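PDB 1NT2: Nop domain-containing protein from Archaeoglobus fulgidus, which forms a complex with the methyltransferase fibrillarin as a core protein of the archaeal box C/D sRNP and probably binds its guide RNA. Local coordinates for residues L1-K13 / A28-G42. Residues are numbered along the deposited sequence; the frame is centred on the assembly and turned at random.
Sequences LRYNLWFGVYDGK and AENPSPLPFNVSEVG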
ATOM      1  N   LEU B   1       1.710 -33.195  40.810  1.00 67.08           N
ATOM      2  CA  LEU B   1       3.070 -33.472  41.355  1.00 67.19           C
ATOM      3  C   LEU B   1       3.999 -33.915  40.225  1.00 66.87           C
ATOM      4  O   LEU B   1       4.840 -34.799  40.402  1.00 67.11           O
ATOM      5  CB  LEU B   1       2.999 -34.566  42.431  1.00 67.54           C
ATOM      6  CG  LEU B   1       4.239 -34.781  43.312  1.00 67.63           C
ATOM      7  CD1 LEU B   1       4.453 -33.565  44.213  1.00 66.88           C
ATOM      8  CD2 LEU B   1       4.060 -36.041  44.154  1.00 66.96           C
ATOM      9  N   ARG B   2       3.837 -33.298  39.060  1.00 66.01           N
ATOM     10  CA  ARG B   2       4.667 -33.624  37.904  1.00 64.55           C
ATOM     11  C   ARG B   2       5.796 -32.616  37.729  1.00 61.95           C
ATOM     12  O   ARG B   2       5.560 -31.416  37.576  1.00 61.58           O
ATOM     13  CB  ARG B   2       3.823 -33.656  36.620  1.00 66.56           C
ATOM     14  CG  ARG B   2       4.663 -33.728  35.341  1.00 68.44           C
ATOM     15  CD  ARG B   2       3.839 -33.486  34.077  1.00 70.62           C
ATOM     16  NE  ARG B   2       4.700 -33.094  32.958  1.00 72.84           N
ATOM     17  CZ  ARG B   2       4.267 -32.717  31.755  1.00 73.25           C
ATOM     18  NH1 ARG B   2       2.967 -32.679  31.485  1.00 72.40           N
ATOM     19  NH2 ARG B   2       5.142 -32.358  30.823  1.00 73.88           N
ATOM     20  N   TYR B   3       7.026 -33.108  37.758  1.00 58.48           N
ATOM     21  CA  TYR B   3       8.182 -32.245  37.570  1.00 54.93           C
ATOM     22  C   TYR B   3       8.942 -32.742  36.347  1.00 52.71           C
ATOM     23  O   TYR B   3       9.094 -33.943  36.151  1.00 51.73           O
ATOM     24  CB  TYR B   3       9.074 -32.262  38.813  1.00 54.35           C
ATOM     25  CG  TYR B   3       8.543 -31.437  39.968  1.00 53.04           C
ATOM     26  CD1 TYR B   3       8.202 -32.034  41.187  1.00 52.31           C
ATOM     27  CD2 TYR B   3       8.423 -30.055  39.858  1.00 51.93           C
ATOM     28  CE1 TYR B   3       7.764 -31.271  42.266  1.00 51.54           C
ATOM     29  CE2 TYR B   3       7.987 -29.284  40.929  1.00 52.16           C
ATOM     30  CZ  TYR B   3       7.662 -29.891  42.131  1.00 52.41           C
ATOM     31  OH  TYR B   3       7.262 -29.108  43.194  1.00 52.20           O
ATOM     32  N   ASN B   4       9.401 -31.813  35.515  1.00 50.91           N
ATOM     33  CA  ASN B   4      10.120 -32.172  34.300  1.00 48.18           C
ATOM     34  C   ASN B   4      11.611 -31.874  34.403  1.00 46.93           C
ATOM     35  O   ASN B   4      12.050 -30.771  34.104  1.00 47.41           O
ATOM     36  CB  ASN B   4       9.538 -31.424  33.092  1.00 46.17           C
ATOM     37  CG  ASN B   4       8.035 -31.627  32.930  1.00 45.26           C
ATOM     38  OD1 ASN B   4       7.233 -30.778  33.330  1.00 42.99           O
ATOM     39  ND2 ASN B   4       7.648 -32.759  32.339  1.00 43.84           N
ATOM     40  N   LEU B   5      12.388 -32.860  34.828  1.00 45.64           N
ATOM     41  CA  LEU B   5      13.825 -32.675  34.939  1.00 44.67           C
ATOM     42  C   LEU B   5      14.462 -33.242  33.677  1.00 44.00           C
ATOM     43  O   LEU B   5      13.835 -34.023  32.966  1.00 44.82           O
ATOM     44  CB  LEU B   5      14.343 -33.388  36.181  1.00 45.03           C
ATOM     45  CG  LEU B   5      13.481 -33.183  37.433  1.00 45.58           C
ATOM     46  CD1 LEU B   5      14.256 -33.695  38.643  1.00 46.12           C
ATOM     47  CD2 LEU B   5      13.103 -31.712  37.613  1.00 44.32           C
ATOM     48  N   TRP B   6      15.704 -32.861  33.396  1.00 42.43           N
ATOM     49  CA  TRP B   6      16.380 -33.315  32.185  1.00 41.44           C
ATOM     50  C   TRP B   6      16.526 -34.818  31.969  1.00 42.83           C
ATOM     51  O   TRP B   6      16.759 -35.251  30.839  1.00 43.37           O
ATOM     52  CB  TRP B   6      17.758 -32.661  32.056  1.00 39.04           C
ATOM     53  CG  TRP B   6      18.808 -33.134  33.029  1.00 36.49           C
ATOM     54  CD1 TRP B   6      19.079 -32.618  34.269  1.00 35.82           C
ATOM     55  CD2 TRP B   6      19.769 -34.174  32.810  1.00 34.46           C
ATOM     56  NE1 TRP B   6      20.152 -33.267  34.828  1.00 34.37           N
ATOM     57  CE2 TRP B   6      20.594 -34.227  33.956  1.00 33.66           C
ATOM     58  CE3 TRP B   6      20.014 -35.064  31.756  1.00 33.61           C
ATOM     59  CZ2 TRP B   6      21.648 -35.136  34.077  1.00 33.24           C
ATOM     60  CZ3 TRP B   6      21.060 -35.964  31.875  1.00 33.68           C
ATOM     61  CH2 TRP B   6      21.866 -35.993  33.030  1.00 33.54           C
ATOM     62  N   PHE B   7      16.402 -35.616  33.029  1.00 44.32           N
ATOM     63  CA  PHE B   7      16.521 -37.071  32.885  1.00 45.04           C
ATOM     64  C   PHE B   7      15.177 -37.783  32.939  1.00 45.37           C
ATOM     65  O   PHE B   7      15.029 -38.873  32.390  1.00 46.07           O
ATOM     66  CB  PHE B   7      17.468 -37.677  33.941  1.00 44.22           C
ATOM     67  CG  PHE B   7      17.324 -37.084  35.317  1.00 43.86           C
ATOM     68  CD1 PHE B   7      18.064 -35.959  35.689  1.00 43.58           C
ATOM     69  CD2 PHE B   7      16.436 -37.636  36.233  1.00 42.83           C
ATOM     70  CE1 PHE B   7      17.918 -35.389  36.957  1.00 43.54           C
ATOM     71  CE2 PHE B   7      16.283 -37.078  37.500  1.00 43.46           C
ATOM     72  CZ  PHE B   7      17.024 -35.951  37.865  1.00 43.86           C
ATOM     73  N   GLY B   8      14.198 -37.168  33.590  1.00 45.71           N
ATOM     74  CA  GLY B   8      12.891 -37.793  33.673  1.00 47.93           C
ATOM     75  C   GLY B   8      11.855 -37.005  34.457  1.00 50.00           C
ATOM     76  O   GLY B   8      12.033 -35.809  34.714  1.00 50.15           O
ATOM     77  N   VAL B   9      10.775 -37.690  34.840  1.00 51.03           N
ATOM     78  CA  VAL B   9       9.671 -37.093  35.584  1.00 51.70           C
ATOM     79  C   VAL B   9       9.651 -37.507  37.056  1.00 53.01           C
ATOM     80  O   VAL B   9       9.265 -38.624  37.398  1.00 52.93           O
ATOM     81  CB  VAL B   9       8.324 -37.491  34.968  1.00 51.74           C
ATOM     82  CG1 VAL B   9       7.213 -36.637  35.562  1.00 53.44           C
ATOM     83  CG2 VAL B   9       8.378 -37.352  33.463  1.00 50.41           C
ATOM     84  N   TYR B  10      10.055 -36.584  37.919  1.00 54.96           N
ATOM     85  CA  TYR B  10      10.098 -36.811  39.355  1.00 57.00           C
ATOM     86  C   TYR B  10       8.788 -36.353  40.021  1.00 58.84           C
ATOM     87  O   TYR B  10       8.058 -35.510  39.485  1.00 58.27           O
ATOM     88  CB  TYR B  10      11.301 -36.049  39.946  1.00 56.48           C
ATOM     89  CG  TYR B  10      11.384 -36.038  41.457  1.00 56.68           C
ATOM     90  CD1 TYR B  10      12.004 -37.075  42.153  1.00 56.12           C
ATOM     91  CD2 TYR B  10      10.793 -35.011  42.196  1.00 57.04           C
ATOM     92  CE1 TYR B  10      12.026 -37.090  43.553  1.00 56.27           C
ATOM     93  CE2 TYR B  10      10.806 -35.021  43.593  1.00 57.04           C
ATOM     94  CZ  TYR B  10      11.419 -36.063  44.263  1.00 56.32           C
ATOM     95  OH  TYR B  10      11.386 -36.091  45.635  1.00 56.07           O
ATOM     96  N   ASP B  11       8.504 -36.951  41.178  1.00 61.10           N
ATOM     97  CA  ASP B  11       7.333 -36.653  42.010  1.00 62.39           C
ATOM     98  C   ASP B  11       7.766 -37.108  43.399  1.00 64.23           C
ATOM     99  O   ASP B  11       7.391 -36.528  44.420  1.00 65.18           O
ATOM    100  CB  ASP B  11       6.120 -37.469  41.571  1.00 61.08           C
ATOM    101  CG  ASP B  11       6.297 -38.948  41.825  1.00 61.13           C
ATOM    102  OD1 ASP B  11       7.195 -39.549  41.206  1.00 61.02           O
ATOM    103  OD2 ASP B  11       5.546 -39.509  42.652  1.00 62.09           O
ATOM    104  N   GLY B  12       8.585 -38.157  43.388  1.00 65.82           N
ATOM    105  CA  GLY B  12       9.136 -38.771  44.584  1.00 66.95           C
ATOM    106  C   GLY B  12       9.808 -40.029  44.063  1.00 68.02           C
ATOM    107  O   GLY B  12      10.612 -40.681  44.734  1.00 68.35           O
ATOM    108  N   LYS B  13       9.472 -40.345  42.819  1.00 68.39           N
ATOM    109  CA  LYS B  13       9.993 -41.511  42.134  1.00 69.17           C
ATOM    110  C   LYS B  13      10.877 -41.030  40.982  1.00 70.39           C
ATOM    111  O   LYS B  13      11.526 -39.990  41.093  1.00 70.29           O
ATOM    112  CB  LYS B  13       8.809 -42.333  41.632  1.00 68.83           C
ATOM    113  CG  LYS B  13       7.744 -42.512  42.716  1.00 68.63           C
ATOM    114  CD  LYS B  13       6.374 -42.895  42.164  1.00 69.14           C
ATOM    115  CE  LYS B  13       5.323 -42.942  43.275  1.00 68.66           C
ATOM    116  NZ  LYS B  13       3.947 -43.234  42.774  1.00 68.19           N
ATOM    117  N   ALA B  28      12.475 -29.962  29.704  1.00 31.18           N
ATOM    118  CA  ALA B  28      12.497 -29.623  31.129  1.00 31.72           C
ATOM    119  C   ALA B  28      11.672 -28.374  31.464  1.00 33.86           C
ATOM    120  O   ALA B  28      12.201 -27.379  31.972  1.00 33.09           O
ATOM    121  CB  ALA B  28      13.924 -29.435  31.591  1.00 30.11           C
ATOM    122  N   GLU B  29      10.368 -28.463  31.194  1.00 37.28           N
ATOM    123  CA  GLU B  29       9.389 -27.392  31.426  1.00 39.72           C
ATOM    124  C   GLU B  29       8.819 -27.380  32.857  1.00 39.04           C
ATOM    125  O   GLU B  29       8.121 -28.310  33.281  1.00 39.42           O
ATOM    126  CB  GLU B  29       8.223 -27.509  30.403  1.00 43.36           C
ATOM    127  CG  GLU B  29       7.468 -28.890  30.379  1.00 45.97           C
ATOM    128  CD  GLU B  29       6.261 -28.971  29.400  1.00 47.03           C
ATOM    129  OE1 GLU B  29       5.712 -30.093  29.231  1.00 45.51           O
ATOM    130  OE2 GLU B  29       5.859 -27.932  28.811  1.00 46.70           O
ATOM    131  N   ASN B  30       9.132 -26.323  33.594  1.00 36.56           N
ATOM    132  CA  ASN B  30       8.645 -26.168  34.955  1.00 35.69           C
ATOM    133  C   ASN B  30       8.395 -24.684  35.088  1.00 35.81           C
ATOM    134  O   ASN B  30       9.301 -23.896  34.866  1.00 37.05           O
ATOM    135  CB  ASN B  30       9.702 -26.630  35.953  1.00 35.54           C
ATOM    136  CG  ASN B  30       9.767 -28.140  36.077  1.00 34.74           C
ATOM    137  OD1 ASN B  30       8.838 -28.766  36.575  1.00 36.23           O
ATOM    138  ND2 ASN B  30      10.862 -28.729  35.625  1.00 34.96           N
ATOM    139  N   PRO B  31       7.162 -24.279  35.439  1.00 35.66           N
ATOM    140  CA  PRO B  31       6.781 -22.870  35.590  1.00 35.60           C
ATOM    141  C   PRO B  31       6.976 -22.251  36.965  1.00 35.78           C
ATOM    142  O   PRO B  31       6.431 -21.186  37.254  1.00 36.57           O
ATOM    143  CB  PRO B  31       5.315 -22.889  35.205  1.00 35.25           C
ATOM    144  CG  PRO B  31       4.870 -24.135  35.892  1.00 36.04           C
ATOM    145  CD  PRO B  31       5.968 -25.138  35.531  1.00 36.10           C
ATOM    146  N   SER B  32       7.751 -22.896  37.817  1.00 35.59           N
ATOM    147  CA  SER B  32       7.939 -22.356  39.147  1.00 36.22           C
ATOM    148  C   SER B  32       9.127 -23.013  39.826  1.00 35.73           C
ATOM    149  O   SER B  32       9.265 -24.238  39.791  1.00 36.46           O
ATOM    150  CB  SER B  32       6.664 -22.596  39.964  1.00 37.46           C
ATOM    151  OG  SER B  32       6.807 -22.173  41.308  1.00 39.63           O
ATOM    152  N   PRO B  33       9.992 -22.208  40.466  1.00 34.34           N
ATOM    153  CA  PRO B  33      11.178 -22.714  41.161  1.00 34.44           C
ATOM    154  C   PRO B  33      10.948 -24.123  41.702  1.00 35.26           C
ATOM    155  O   PRO B  33       9.859 -24.424  42.196  1.00 37.19           O
ATOM    156  CB  PRO B  33      11.370 -21.691  42.272  1.00 33.62           C
ATOM    157  CG  PRO B  33      10.982 -20.422  41.606  1.00 32.36           C
ATOM    158  CD  PRO B  33       9.733 -20.805  40.837  1.00 33.48           C
ATOM    159  N   LEU B  34      11.947 -24.994  41.602  1.00 34.81           N
ATOM    160  CA  LEU B  34      11.779 -26.350  42.116  1.00 36.24           C
ATOM    161  C   LEU B  34      12.063 -26.380  43.619  1.00 39.09           C
ATOM    162  O   LEU B  34      12.868 -25.583  44.115  1.00 40.45           O
ATOM    163  CB  LEU B  34      12.703 -27.320  41.384  1.00 33.40           C
ATOM    164  CG  LEU B  34      12.554 -27.404  39.864  1.00 31.47           C
ATOM    165  CD1 LEU B  34      13.144 -28.724  39.385  1.00 29.98           C
ATOM    166  CD2 LEU B  34      11.094 -27.318  39.469  1.00 29.20           C
ATOM    167  N   PRO B  35      11.386 -27.276  44.371  1.00 40.86           N
ATOM    168  CA  PRO B  35      11.637 -27.327  45.818  1.00 40.86           C
ATOM    169  C   PRO B  35      12.722 -28.333  46.157  1.00 40.44           C
ATOM    170  O   PRO B  35      12.872 -28.726  47.310  1.00 37.73           O
ATOM    171  CB  PRO B  35      10.280 -27.733  46.404  1.00 40.77           C
ATOM    172  CG  PRO B  35       9.295 -27.559  45.250  1.00 41.78           C
ATOM    173  CD  PRO B  35      10.117 -27.948  44.059  1.00 40.80           C
ATOM    174  N   PHE B  36      13.472 -28.747  45.140  1.00 41.67           N
ATOM    175  CA  PHE B  36      14.557 -29.702  45.323  1.00 44.48           C
ATOM    176  C   PHE B  36      15.735 -29.474  44.383  1.00 47.46           C
ATOM    177  O   PHE B  36      15.647 -28.688  43.437  1.00 49.52           O
ATOM    178  CB  PHE B  36      14.042 -31.121  45.140  1.00 41.12           C
ATOM    179  CG  PHE B  36      13.181 -31.303  43.934  1.00 37.86           C
ATOM    180  CD1 PHE B  36      11.937 -30.693  43.859  1.00 35.90           C
ATOM    181  CD2 PHE B  36      13.596 -32.134  42.893  1.00 36.93           C
ATOM    182  CE1 PHE B  36      11.110 -30.917  42.763  1.00 37.98           C
ATOM    183  CE2 PHE B  36      12.781 -32.369  41.787  1.00 35.93           C
ATOM    184  CZ  PHE B  36      11.536 -31.765  41.717  1.00 36.60           C
ATOM    185  N   ASN B  37      16.843 -30.159  44.645  1.00 49.45           N
ATOM    186  CA  ASN B  37      18.022 -30.005  43.801  1.00 52.12           C
ATOM    187  C   ASN B  37      18.042 -31.031  42.706  1.00 52.16           C
ATOM    188  O   ASN B  37      18.379 -32.189  42.948  1.00 52.84           O
ATOM    189  CB  ASN B  37      19.303 -30.139  44.616  1.00 55.60           C
ATOM    190  CG  ASN B  37      19.830 -28.802  45.089  1.00 58.91           C
ATOM    191  OD1 ASN B  37      19.149 -28.070  45.820  1.00 60.88           O
ATOM    192  ND2 ASN B  37      21.052 -28.469  44.672  1.00 59.72           N
ATOM    193  N   VAL B  38      17.687 -30.606  41.500  1.00 51.96           N
ATOM    194  CA  VAL B  38      17.668 -31.514  40.360  1.00 52.95           C
ATOM    195  C   VAL B  38      18.951 -32.336  40.347  1.00 52.90           C
ATOM    196  O   VAL B  38      18.956 -33.519  40.001  1.00 51.73           O
ATOM    197  CB  VAL B  38      17.565 -30.741  39.040  1.00 53.05           C
ATOM    198  CG1 VAL B  38      17.363 -31.717  37.876  1.00 52.20           C
ATOM    199  CG2 VAL B  38      16.430 -29.736  39.127  1.00 52.43           C
ATOM    200  N   SER B  39      20.036 -31.681  40.736  1.00 52.87           N
ATOM    201  CA  SER B  39      21.341 -32.306  40.798  1.00 53.21           C
ATOM    202  C   SER B  39      21.318 -33.518  41.728  1.00 54.23           C
ATOM    203  O   SER B  39      21.783 -34.597  41.359  1.00 55.16           O
ATOM    204  CB  SER B  39      22.363 -31.285  41.296  1.00 52.79           C
ATOM    205  OG  SER B  39      21.872 -30.603  42.443  1.00 51.60           O
ATOM    206  N   GLU B  40      20.772 -33.336  42.932  1.00 53.80           N
ATOM    207  CA  GLU B  40      20.700 -34.402  43.932  1.00 52.15           C
ATOM    208  C   GLU B  40      19.752 -35.493  43.498  1.00 51.10           C
ATOM    209  O   GLU B  40      20.114 -36.672  43.449  1.00 50.45           O
ATOM    210  CB  GLU B  40      20.258 -33.817  45.267  1.00 52.19           C
ATOM    211  CG  GLU B  40      21.192 -32.720  45.715  1.00 54.34           C
ATOM    212  CD  GLU B  40      20.710 -31.980  46.927  1.00 55.23           C
ATOM    213  OE1 GLU B  40      21.403 -31.022  47.340  1.00 55.60           O
ATOM    214  OE2 GLU B  40      19.642 -32.350  47.462  1.00 56.97           O
ATOM    215  N   VAL B  41      18.527 -35.088  43.182  1.00 50.37           N
ATOM    216  CA  VAL B  41      17.510 -36.017  42.715  1.00 49.14           C
ATOM    217  C   VAL B  41      18.070 -36.792  41.528  1.00 47.73           C
ATOM    218  O   VAL B  41      17.639 -37.895  41.232  1.00 46.16           O
ATOM    219  CB  VAL B  41      16.238 -35.267  42.267  1.00 49.18           C
ATOM    220  CG1 VAL B  41      15.237 -36.245  41.676  1.00 48.26           C
ATOM    221  CG2 VAL B  41      15.633 -34.518  43.451  1.00 47.97           C
ATOM    222  N   GLY B  42      19.041 -36.195  40.852  1.00 47.29           N
ATOM    223  CA  GLY B  42      19.644 -36.848  39.711  1.00 47.38           C
ATOM    224  C   GLY B  42      20.787 -37.751  40.113  1.00 47.17           C
ATOM    225  O   GLY B  42      21.049 -38.750  39.444  1.00 46.69           O
TER
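Phe-36 wedges between Tyr-3 and Tyr-10 and joins them in an aromatic cluster. Its edge is turned to one face of the Tyr-3 ring, an edge-to-face pair with centroids 4.7 Å apart and planes at 71°. CE2 of Tyr-10 sits over one face of Phe-36, toward its rim, with the two rings set obliquely, the planes 41° apart, and the other face of Phe-36 is backed by CB of Leu-34, two residues earlier in the same segment. With CG of Tyr-3 beside the backbone N (chi1 -77°), the phenol runs out over 28-42, where the ring also meets CD2 of Leu-34 and the Pro-35 ring. A serine in place of Tyr-3 would probably leave the Phe-36 edge without its aromatic face and open a gap beside Leu-34 and Pro-35.

Aliphatic contacts continue the cluster inward. The two branches of Leu-5 divide the work: CD2 of Leu-5 lies 3.5 Å from CD1 of Leu-34, the two side chains running alongside in opposite senses, while CD1 reaches the edge of Phe-36 and CG1 of Val-38. CG1 of Val-41 touches Tyr-10 CD1 at 3.4 Å, and the end of the Phe-7 ring packs on Gly-42, where the helix backbone has no side chain.

Polar contacts hold the opposite end. Asn-4 N donates to Asn-30 OD1 over 3.3 Å in a nearly straight bond, and Asn-30 ND2 returns a weak, bent one to Asn-4 O. The extended Arg-2 side chain brings NH2 within 2.8 Å of Glu-29 OE1 in a salt bridge.

The contact thus lays the antiparallel hairpin of strands 3-4 and 9-10 against the loop after helix 21-27 and the start of helix 38-43. Trp-6, at the hairpin turn, packs on helix 50-71, and Asn-30, Pro-33 and Ser-39 meet the fibrillarin-like chain.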